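Chorismate synthase (Aquifex aeolicus, PDB 1Q1L) catalyses the last step of chorismate biosynthesis, probably eliminating phosphate from 5-enolpyruvylshikimate-3-phosphate with the help of reduced FMN. Local coordinates at residues F166-E177 / L202-F213; G28-S36 / V70-I80. All blocks are in the same frame, centred on the assembly; numbering follows the deposited sequence.

Interaction 1: residues F166-E177 / L202-F213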
loop_
_atom_site.group_PDB
_atom_site.type_symbol
_atom_site.label_atom_id
_atom_site.label_comp_id
_atom_site.label_asym_id
_atom_site.label_seq_id
_atom_site.Cartn_x
_atom_site.Cartn_y
_atom_site.Cartn_z
ATOM N N PHE A 166 -2.067 14.369 28.503
ATOM C CA PHE A 166 -2.375 15.525 29.338
ATOM C C PHE A 166 -1.716 16.752 28.746
ATOM O O PHE A 166 -0.671 16.654 28.105
ATOM C CB PHE A 166 -1.896 15.289 30.779
ATOM C CG PHE A 166 -0.495 14.767 30.876
ATOM C CD1 PHE A 166 0.593 15.621 30.741
ATOM C CD2 PHE A 166 -0.262 13.410 31.064
ATOM C CE1 PHE A 166 1.895 15.125 30.788
ATOM C CE2 PHE A 166 1.033 12.905 31.109
ATOM C CZ PHE A 166 2.110 13.764 30.972
ATOM N N VAL A 167 -2.335 17.909 28.953
ATOM C CA VAL A 167 -1.810 19.165 28.433
ATOM C C VAL A 167 -0.678 19.676 29.321
ATOM O O VAL A 167 -0.754 19.586 30.544
ATOM C CB VAL A 167 -2.928 20.227 28.364
ATOM C CG1 VAL A 167 -2.371 21.544 27.849
ATOM C CG2 VAL A 167 -4.050 19.733 27.464
ATOM N N VAL A 168 0.373 20.211 28.704
ATOM C CA VAL A 168 1.506 20.724 29.464
ATOM C C VAL A 168 1.694 22.231 29.299
ATOM O O VAL A 168 2.482 22.848 30.021
ATOM C CB VAL A 168 2.813 20.011 29.067
ATOM C CG1 VAL A 168 2.689 18.522 29.335
ATOM C CG2 VAL A 168 3.125 20.267 27.610
ATOM N N SER A 169 0.970 22.818 28.352
ATOM C CA SER A 169 1.060 24.254 28.116
ATOM C C SER A 169 -0.054 24.749 27.207
ATOM O O SER A 169 -0.457 24.064 26.267
ATOM C CB SER A 169 2.415 24.611 27.495
ATOM O OG SER A 169 2.521 24.114 26.171
ATOM N N ILE A 170 -0.562 25.937 27.517
ATOM C CA ILE A 170 -1.612 26.590 26.736
ATOM C C ILE A 170 -1.147 28.027 26.617
ATOM O O ILE A 170 -1.024 28.726 27.623
ATOM C CB ILE A 170 -2.976 26.582 27.455
ATOM C CG1 ILE A 170 -3.487 25.153 27.605
ATOM C CG2 ILE A 170 -3.983 27.408 26.663
ATOM C CD1 ILE A 170 -4.846 25.065 28.275
ATOM N N GLY A 171 -0.880 28.468 25.396
ATOM C CA GLY A 171 -0.406 29.825 25.211
ATOM C C GLY A 171 0.966 29.924 25.844
ATOM O O GLY A 171 1.753 28.980 25.759
ATOM N N GLN A 172 1.258 31.051 26.486
ATOM C CA GLN A 172 2.554 31.233 27.129
ATOM C C GLN A 172 2.607 30.594 28.513
ATOM O O GLN A 172 3.680 30.463 29.102
ATOM C CB GLN A 172 2.887 32.724 27.240
ATOM C CG GLN A 172 3.368 33.372 25.943
ATOM C CD GLN A 172 4.671 32.773 25.430
ATOM O OE1 GLN A 172 5.469 32.235 26.204
ATOM N NE2 GLN A 172 4.903 32.883 24.124
ATOM N N LYS A 173 1.450 30.188 29.029
ATOM C CA LYS A 173 1.386 29.577 30.351
ATOM C C LYS A 173 1.618 28.069 30.318
ATOM O O LYS A 173 0.863 27.326 29.688
ATOM C CB LYS A 173 0.035 29.875 31.007
ATOM C CG LYS A 173 -0.044 29.403 32.448
ATOM C CD LYS A 173 -1.310 29.883 33.134
ATOM C CE LYS A 173 -1.318 29.461 34.593
ATOM N NZ LYS A 173 -0.078 29.913 35.288
ATOM N N GLU A 174 2.658 27.623 31.014
ATOM C CA GLU A 174 3.006 26.210 31.051
ATOM C C GLU A 174 2.809 25.580 32.428
ATOM O O GLU A 174 2.756 26.278 33.444
ATOM C CB GLU A 174 4.466 26.025 30.634
ATOM C CG GLU A 174 4.917 26.932 29.506
ATOM C CD GLU A 174 6.272 26.532 28.949
ATOM O OE1 GLU A 174 6.344 25.489 28.269
ATOM O OE2 GLU A 174 7.264 27.253 29.193
ATOM N N VAL A 175 2.692 24.255 32.456
ATOM C CA VAL A 175 2.552 23.543 33.718
ATOM C C VAL A 175 3.988 23.367 34.201
ATOM O O VAL A 175 4.695 22.452 33.782
ATOM C CB VAL A 175 1.885 22.162 33.535
ATOM C CG1 VAL A 175 1.899 21.402 34.853
ATOM C CG2 VAL A 175 0.448 22.334 33.050
ATOM N N GLU A 176 4.411 24.265 35.083
ATOM C CA GLU A 176 5.769 24.266 35.610
ATOM C C GLU A 176 6.206 22.994 36.319
ATOM O O GLU A 176 7.378 22.630 36.271
ATOM C CB GLU A 176 5.950 25.472 36.532
ATOM C CG GLU A 176 5.614 26.796 35.855
ATOM C CD GLU A 176 6.491 27.083 34.644
ATOM O OE1 GLU A 176 6.249 28.104 33.966
ATOM O OE2 GLU A 176 7.426 26.299 34.369
ATOM N N GLU A 177 5.273 22.313 36.975
ATOM C CA GLU A 177 5.607 21.081 37.675
ATOM C C GLU A 177 6.139 20.000 36.739
ATOM O O GLU A 177 6.791 19.059 37.186
ATOM C CB GLU A 177 4.383 20.526 38.414
ATOM C CG GLU A 177 3.861 21.419 39.523
ATOM C CD GLU A 177 2.843 22.425 39.037
ATOM O OE1 GLU A 177 2.989 22.930 37.904
ATOM O OE2 GLU A 177 1.898 22.719 39.798
ATOM N N LEU A 202 -9.361 21.585 31.328
ATOM C CA LEU A 202 -8.380 21.842 30.278
ATOM C C LEU A 202 -7.432 20.651 30.136
ATOM O O LEU A 202 -6.420 20.725 29.437
ATOM C CB LEU A 202 -7.572 23.098 30.613
ATOM C CG LEU A 202 -8.342 24.421 30.705
ATOM C CD1 LEU A 202 -7.489 25.449 31.426
ATOM C CD2 LEU A 202 -8.719 24.910 29.310
ATOM N N ARG A 203 -7.763 19.558 30.814
ATOM C CA ARG A 203 -6.959 18.342 30.778
ATOM C C ARG A 203 -5.511 18.564 31.213
ATOM O O ARG A 203 -4.586 17.940 30.674
ATOM C CB ARG A 203 -6.994 17.711 29.378
ATOM C CG ARG A 203 -8.360 17.152 28.940
ATOM C CD ARG A 203 -8.294 15.635 28.781
ATOM N NE ARG A 203 -7.084 15.284 28.056
ATOM C CZ ARG A 203 -6.273 14.284 28.366
ATOM N NH1 ARG A 203 -6.525 13.490 29.398
ATOM N NH2 ARG A 203 -5.173 14.105 27.656
ATOM N N ILE A 204 -5.309 19.463 32.174
ATOM C CA ILE A 204 -3.971 19.703 32.704
ATOM C C ILE A 204 -3.815 18.774 33.910
ATOM O O ILE A 204 -4.779 18.504 34.623
ATOM C CB ILE A 204 -3.762 21.180 33.131
ATOM C CG1 ILE A 204 -4.925 21.649 34.003
ATOM C CG2 ILE A 204 -3.613 22.059 31.899
ATOM C CD1 ILE A 204 -4.763 23.075 34.511
ATOM N N PRO A 205 -2.600 18.259 34.141
ATOM C CA PRO A 205 -2.279 17.348 35.243
ATOM C C PRO A 205 -2.568 17.851 36.664
ATOM O O PRO A 205 -2.532 17.070 37.609
ATOM C CB PRO A 205 -0.790 17.075 35.037
ATOM C CG PRO A 205 -0.591 17.296 33.591
ATOM C CD PRO A 205 -1.402 18.518 33.329
ATOM N N PHE A 206 -2.836 19.144 36.820
ATOM C CA PHE A 206 -3.116 19.702 38.143
ATOM C C PHE A 206 -4.373 20.561 38.107
ATOM O O PHE A 206 -4.299 21.779 37.951
ATOM C CB PHE A 206 -1.922 20.530 38.628
ATOM C CG PHE A 206 -0.627 19.763 38.655
ATOM C CD1 PHE A 206 0.097 19.551 37.487
ATOM C CD2 PHE A 206 -0.154 19.214 39.841
ATOM C CE1 PHE A 206 1.270 18.802 37.499
ATOM C CE2 PHE A 206 1.020 18.463 39.864
ATOM C CZ PHE A 206 1.732 18.257 38.689
ATOM N N PRO A 207 -5.550 19.933 38.265
ATOM C CA PRO A 207 -6.838 20.631 38.245
ATOM C C PRO A 207 -6.909 21.897 39.097
ATOM O O PRO A 207 -7.590 22.854 38.728
ATOM C CB PRO A 207 -7.818 19.554 38.707
ATOM C CG PRO A 207 -7.202 18.302 38.173
ATOM C CD PRO A 207 -5.746 18.498 38.535
ATOM N N GLU A 208 -6.218 21.911 40.233
ATOM C CA GLU A 208 -6.242 23.097 41.086
ATOM C C GLU A 208 -5.849 24.322 40.267
ATOM O O GLU A 208 -6.354 25.419 40.497
ATOM C CB GLU A 208 -5.280 22.951 42.268
ATOM C CG GLU A 208 -3.816 22.890 41.880
ATOM C CD GLU A 208 -3.282 21.476 41.846
ATOM O OE1 GLU A 208 -3.905 20.616 41.184
ATOM O OE2 GLU A 208 -2.234 21.226 42.482
ATOM N N LYS A 209 -4.951 24.111 39.307
ATOM C CA LYS A 209 -4.453 25.171 38.430
ATOM C C LYS A 209 -5.504 25.651 37.433
ATOM O O LYS A 209 -5.340 26.698 36.808
ATOM C CB LYS A 209 -3.230 24.674 37.654
ATOM C CG LYS A 209 -2.030 24.287 38.506
ATOM C CD LYS A 209 -1.219 25.505 38.913
ATOM C CE LYS A 209 0.089 25.103 39.588
ATOM N NZ LYS A 209 1.010 26.266 39.770
ATOM N N ASP A 210 -6.576 24.882 37.279
ATOM C CA ASP A 210 -7.638 25.229 36.341
ATOM C C ASP A 210 -8.049 26.695 36.396
ATOM O O ASP A 210 -7.882 27.427 35.418
ATOM C CB ASP A 210 -8.860 24.338 36.575
ATOM C CG ASP A 210 -8.712 22.962 35.938
ATOM O OD1 ASP A 210 -7.618 22.363 36.042
ATOM O OD2 ASP A 210 -9.698 22.478 35.337
ATOM N N GLU A 211 -8.582 27.120 37.539
ATOM C CA GLU A 211 -9.018 28.502 37.710
ATOM C C GLU A 211 -7.930 29.464 37.252
ATOM O O GLU A 211 -8.207 30.449 36.566
ATOM C CB GLU A 211 -9.361 28.764 39.176
ATOM C CG GLU A 211 -10.380 27.792 39.741
ATOM C CD GLU A 211 -11.623 27.693 38.881
ATOM O OE1 GLU A 211 -12.266 28.740 38.644
ATOM O OE2 GLU A 211 -11.954 26.569 38.442
ATOM N N GLU A 212 -6.693 29.167 37.633
ATOM C CA GLU A 212 -5.557 29.994 37.257
ATOM C C GLU A 212 -5.439 30.068 35.738
ATOM O O GLU A 212 -5.279 31.151 35.171
ATOM C CB GLU A 212 -4.272 29.417 37.849
ATOM C CG GLU A 212 -3.023 30.212 37.512
ATOM C CD GLU A 212 -1.774 29.602 38.108
ATOM O OE1 GLU A 212 -0.678 30.168 37.909
ATOM O OE2 GLU A 212 -1.887 28.556 38.780
ATOM N N PHE A 213 -5.516 28.914 35.080
ATOM C CA PHE A 213 -5.427 28.870 33.624
ATOM C C PHE A 213 -6.633 29.532 32.972
ATOM O O PHE A 213 -6.490 30.263 31.992
ATOM C CB PHE A 213 -5.305 27.426 33.126
ATOM C CG PHE A 213 -3.889 26.927 33.056
ATOM C CD1 PHE A 213 -3.220 26.523 34.205
ATOM C CD2 PHE A 213 -3.212 26.897 31.840
ATOM C CE1 PHE A 213 -1.895 26.096 34.145
ATOM C CE2 PHE A 213 -1.892 26.475 31.768
ATOM C CZ PHE A 213 -1.230 26.072 32.922
HETATM O O HOH W 1 1.876 26.148 37.107
#

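Interaction 2: residues G28-S36 / V70-I80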
loop_
_atom_site.group_PDB
_atom_site.type_symbol
_atom_site.label_atom_id
_atom_site.label_comp_id
_atom_site.label_asym_id
_atom_site.label_seq_id
_atom_site.Cartn_x
_atom_site.Cartn_y
_atom_site.Cartn_z
ATOM N N GLY A 28 -9.208 -5.246 10.076
ATOM C CA GLY A 28 -8.004 -5.853 10.611
ATOM C C GLY A 28 -8.025 -6.206 12.082
ATOM O O GLY A 28 -7.159 -6.958 12.539
ATOM N N ILE A 29 -8.979 -5.664 12.841
ATOM C CA ILE A 29 -9.053 -6.002 14.265
ATOM C C ILE A 29 -9.479 -7.463 14.351
ATOM O O ILE A 29 -10.451 -7.861 13.723
ATOM C CB ILE A 29 -10.073 -5.128 15.016
ATOM C CG1 ILE A 29 -9.663 -3.654 14.922
ATOM C CG2 ILE A 29 -10.123 -5.542 16.485
ATOM C CD1 ILE A 29 -8.428 -3.303 15.728
ATOM N N PRO A 30 -8.750 -8.283 15.121
ATOM C CA PRO A 30 -9.109 -9.702 15.232
ATOM C C PRO A 30 -10.523 -9.956 15.726
ATOM O O PRO A 30 -11.152 -9.087 16.340
ATOM C CB PRO A 30 -8.063 -10.254 16.193
ATOM C CG PRO A 30 -6.878 -9.342 15.961
ATOM C CD PRO A 30 -7.532 -7.989 15.896
ATOM N N ALA A 31 -11.005 -11.163 15.449
ATOM C CA ALA A 31 -12.335 -11.593 15.862
ATOM C C ALA A 31 -12.338 -11.962 17.339
ATOM O O ALA A 31 -11.307 -12.339 17.897
ATOM C CB ALA A 31 -12.767 -12.812 15.039
ATOM N N ASN A 32 -13.511 -11.852 17.958
ATOM C CA ASN A 32 -13.716 -12.203 19.357
ATOM C C ASN A 32 -13.251 -11.160 20.364
ATOM O O ASN A 32 -13.023 -11.474 21.531
ATOM C CB ASN A 32 -13.067 -13.564 19.657
ATOM C CG ASN A 32 -13.685 -14.700 18.842
ATOM O OD1 ASN A 32 -13.127 -15.795 18.755
ATOM N ND2 ASN A 32 -14.844 -14.441 18.245
ATOM N N LEU A 33 -13.110 -9.920 19.909
ATOM C CA LEU A 33 -12.723 -8.819 20.786
ATOM C C LEU A 33 -14.006 -8.163 21.286
ATOM O O LEU A 33 -14.820 -7.698 20.490
ATOM C CB LEU A 33 -11.916 -7.764 20.025
ATOM C CG LEU A 33 -11.669 -6.469 20.821
ATOM C CD1 LEU A 33 -10.623 -6.739 21.902
ATOM C CD2 LEU A 33 -11.201 -5.345 19.894
ATOM N N PRO A 34 -14.216 -8.129 22.610
ATOM C CA PRO A 34 -15.441 -7.493 23.111
ATOM C C PRO A 34 -15.418 -6.019 22.710
ATOM O O PRO A 34 -14.428 -5.332 22.952
ATOM C CB PRO A 34 -15.329 -7.669 24.622
ATOM C CG PRO A 34 -14.510 -8.931 24.761
ATOM C CD PRO A 34 -13.453 -8.756 23.702
ATOM N N LEU A 35 -16.494 -5.533 22.097
ATOM C CA LEU A 35 -16.561 -4.134 21.673
ATOM C C LEU A 35 -17.987 -3.600 21.770
ATOM O O LEU A 35 -18.929 -4.250 21.322
ATOM C CB LEU A 35 -16.063 -3.992 20.228
ATOM C CG LEU A 35 -16.011 -2.580 19.621
ATOM C CD1 LEU A 35 -14.982 -1.727 20.362
ATOM C CD2 LEU A 35 -15.639 -2.665 18.149
ATOM N N SER A 36 -18.137 -2.410 22.344
ATOM C CA SER A 36 -19.453 -1.802 22.493
ATOM C C SER A 36 -19.446 -0.364 21.992
ATOM O O SER A 36 -18.388 0.249 21.847
ATOM C CB SER A 36 -19.872 -1.810 23.963
ATOM O OG SER A 36 -19.014 -0.972 24.721
ATOM N N VAL A 70 -19.654 -6.449 14.336
ATOM C CA VAL A 70 -19.854 -6.841 15.724
ATOM C C VAL A 70 -21.182 -7.562 15.951
ATOM O O VAL A 70 -22.231 -7.112 15.500
ATOM C CB VAL A 70 -19.811 -5.613 16.650
ATOM C CG1 VAL A 70 -19.972 -6.049 18.105
ATOM C CG2 VAL A 70 -18.502 -4.848 16.446
ATOM N N ARG A 71 -21.128 -8.669 16.673
ATOM C CA ARG A 71 -22.329 -9.436 16.962
ATOM C C ARG A 71 -22.238 -9.983 18.381
ATOM O O ARG A 71 -21.212 -10.543 18.779
ATOM C CB ARG A 71 -22.464 -10.590 15.968
ATOM C CG ARG A 71 -23.814 -11.284 15.997
ATOM C CD ARG A 71 -23.737 -12.653 15.320
ATOM N NE ARG A 71 -25.032 -13.330 15.287
ATOM C CZ ARG A 71 -25.190 -14.644 15.141
ATOM N NH1 ARG A 71 -24.132 -15.436 15.018
ATOM N NH2 ARG A 71 -26.409 -15.168 15.120
ATOM N N PHE A 72 -23.314 -9.820 19.140
ATOM C CA PHE A 72 -23.359 -10.290 20.518
ATOM C C PHE A 72 -22.198 -9.740 21.340
ATOM O O PHE A 72 -21.591 -10.457 22.135
ATOM C CB PHE A 72 -23.352 -11.822 20.566
ATOM C CG PHE A 72 -24.507 -12.458 19.840
ATOM C CD1 PHE A 72 -25.796 -11.950 19.976
ATOM C CD2 PHE A 72 -24.307 -13.562 19.020
ATOM C CE1 PHE A 72 -26.869 -12.533 19.303
ATOM C CE2 PHE A 72 -25.372 -14.153 18.344
ATOM C CZ PHE A 72 -26.655 -13.637 18.485
ATOM N N GLY A 73 -21.889 -8.464 21.128
ATOM C CA GLY A 73 -20.824 -7.816 21.871
ATOM C C GLY A 73 -19.392 -8.110 21.462
ATOM O O GLY A 73 -18.463 -7.560 22.051
ATOM N N LYS A 74 -19.198 -8.960 20.458
ATOM C CA LYS A 74 -17.846 -9.302 20.024
ATOM C C LYS A 74 -17.611 -9.052 18.538
ATOM O O LYS A 74 -18.542 -9.122 17.731
ATOM C CB LYS A 74 -17.555 -10.772 20.331
ATOM C CG LYS A 74 -17.534 -11.122 21.808
ATOM C CD LYS A 74 -17.171 -12.586 22.001
ATOM C CE LYS A 74 -17.108 -12.963 23.474
ATOM N NZ LYS A 74 -18.428 -12.800 24.157
ATOM N N THR A 75 -16.357 -8.769 18.182
ATOM C CA THR A 75 -16.000 -8.527 16.789
ATOM C C THR A 75 -16.082 -9.845 16.019
ATOM O O THR A 75 -15.720 -10.906 16.536
ATOM C CB THR A 75 -14.560 -7.975 16.653
ATOM O OG1 THR A 75 -13.649 -8.872 17.293
ATOM C CG2 THR A 75 -14.441 -6.594 17.295
ATOM N N LEU A 76 -16.551 -9.773 14.779
ATOM C CA LEU A 76 -16.677 -10.961 13.939
ATOM C C LEU A 76 -15.371 -11.227 13.207
ATOM O O LEU A 76 -15.044 -12.373 12.887
ATOM C CB LEU A 76 -17.795 -10.750 12.921
ATOM C CG LEU A 76 -19.204 -10.592 13.506
ATOM C CD1 LEU A 76 -20.160 -10.067 12.448
ATOM C CD2 LEU A 76 -19.672 -11.931 14.046
ATOM N N GLY A 77 -14.622 -10.155 12.963
ATOM C CA GLY A 77 -13.367 -10.259 12.242
ATOM C C GLY A 77 -13.547 -9.571 10.900
ATOM O O GLY A 77 -12.587 -9.332 10.166
ATOM N N SER A 78 -14.797 -9.257 10.572
ATOM C CA SER A 78 -15.114 -8.576 9.322
ATOM C C SER A 78 -14.915 -7.076 9.547
ATOM O O SER A 78 -14.723 -6.638 10.680
ATOM C CB SER A 78 -16.558 -8.873 8.915
ATOM O OG SER A 78 -17.448 -8.536 9.962
ATOM N N PRO A 79 -14.953 -6.269 8.473
ATOM C CA PRO A 79 -14.760 -4.826 8.656
ATOM C C PRO A 79 -15.769 -4.211 9.621
ATOM O O PRO A 79 -16.946 -4.595 9.641
ATOM C CB PRO A 79 -14.919 -4.267 7.238
ATOM C CG PRO A 79 -14.582 -5.429 6.355
ATOM C CD PRO A 79 -15.239 -6.584 7.064
ATOM N N ILE A 80 -15.298 -3.248 10.409
ATOM C CA ILE A 80 -16.142 -2.556 11.370
ATOM C C ILE A 80 -16.483 -1.179 10.807
ATOM O O ILE A 80 -15.595 -0.356 10.578
ATOM C CB ILE A 80 -15.415 -2.376 12.715
ATOM C CG1 ILE A 80 -14.990 -3.743 13.258
ATOM C CG2 ILE A 80 -16.319 -1.642 13.703
ATOM C CD1 ILE A 80 -14.123 -3.678 14.495
HETATM O O HOH W 2 -12.483 -6.715 12.833
HETATM O O HOH W 3 -10.040 -9.009 10.936
#

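Interaction 1: residues F166-E177 / L202-F213
Val167 N donates to Arg203 O in a nearly straight bond (2.8 Å, 171° at the hydrogen), the one backbone hydrogen bond between 166-177 and 202-213. The side chains beside it are largely apolar, apart from Arg203, which pairs with Glu198. The Pro205 ring crosses the Phe166 side chain at about a right angle, CG lying 3.5 Å from Phe166 CD1, and Ile170 CD1 rests on Leu202 CD2. Past the Ile170-Lys173 turn, Val175 divides its branches: CG1 meets Phe206 CD1, while CG2 approaches Phe213 CZ. Lysine suits position 173 because it is both greasy and charged. With CG anti to the backbone N (chi1 -174°), its methylene chain runs over one face of the Phe213 ring, CE 3.6 Å from the centroid; a bend at the last torsion then turns Lys173 NZ into a salt bridge with Glu212 OE1, 2.7 Å away and met from above the carboxylate plane. Glu177 stacks its carboxylate on one face of the Phe206 ring, offset toward the rim, the planes 14° apart. Its OE2 makes a long salt bridge to Lys209 NZ, at 3.7 Å; a long Lys209-Glu212 pair completes a network of alternating acids and bases. Helix 187-197 packs on Phe166 and Pro205, helix 356-379 touches Val167 and Ile170, and strand 229-236 continues the sheet beside Phe166 and Val168.

Interaction 2: residues G28-S36 / V70-I80
The flat groups at this contact are peptide carbonyls, met by the Thr75 hydroxyl and by amides: Thr75 OG1 lies in the carbonyl plane of Pro30, on a lone pair of its O atom, at 2.7 Å, whereas Thr75 N approaches Leu33 O from above the carbonyl plane, 36° out of it. Within 70-80, Arg71 CG lies over one face of the Phe72 ring, and Phe72 CE2 sits over the centre of one face of the Arg71 guanidinium, whose NH1 forms a salt bridge to Asp129 of the third subunit. The Thr75 hydroxyl works both ways, giving its proton to Pro30 O and accepting one from Leu33 N (2.9 Å); chi1 of 55° puts OG1 between its own N and carbonyl carbon, where it can reach Pro30 O and Leu33 N. A valine here would keep the shape but lack the hydroxyl, and the Pro30 carbonyl and Leu33 amide would probably lose their shared partner. Asn32 N adds a straight bond to Thr75 O (2.8 Å, 179°). Proline suits position 34, because in this non-hydrogen-bonded pair with Lys74 the bonds come from the neighbours, Leu35 N to Gly73 O and Thr75 N to Leu33 O. Gly77 passes close to Ala31, where a beta carbon would be tight against Ala31 CB. Leu35 CD2 meets Ile80 CD1 tip to tip at 4.1 Å, and the Leu35 side chain crosses that of Val70 at about a right angle. The arrangement is a short beta hairpin with a type I' turn, Phe72-Gly73 at its corner, joined antiparallel through a single bridge to the loop from strand 21-27 to the N-cap Ser36 of helix 37-48.

Interactions 1 and 2 lie on opposite sides of the chain's centre, their centres 38 Å apart, and share no segment. Both are largely buried, but they are built differently. Interaction 1 joins the edge of the five-stranded sheet to a loop and the N-terminal part of helix 210-221, relying on aromatic and aliphatic side chains with a charged fringe; Ile170 there is about 9 Å, side chain to side chain, from Pro325 of the predicted FMN site. Interaction 2 joins an irregular loop to a short hairpin that leads into the four-stranded sheet, chiefly through backbone bonds and one hydroxyl, away from the annotated sites. Its hairpin also meets the third subunit, whereas 166-177 touches the second through Gln172.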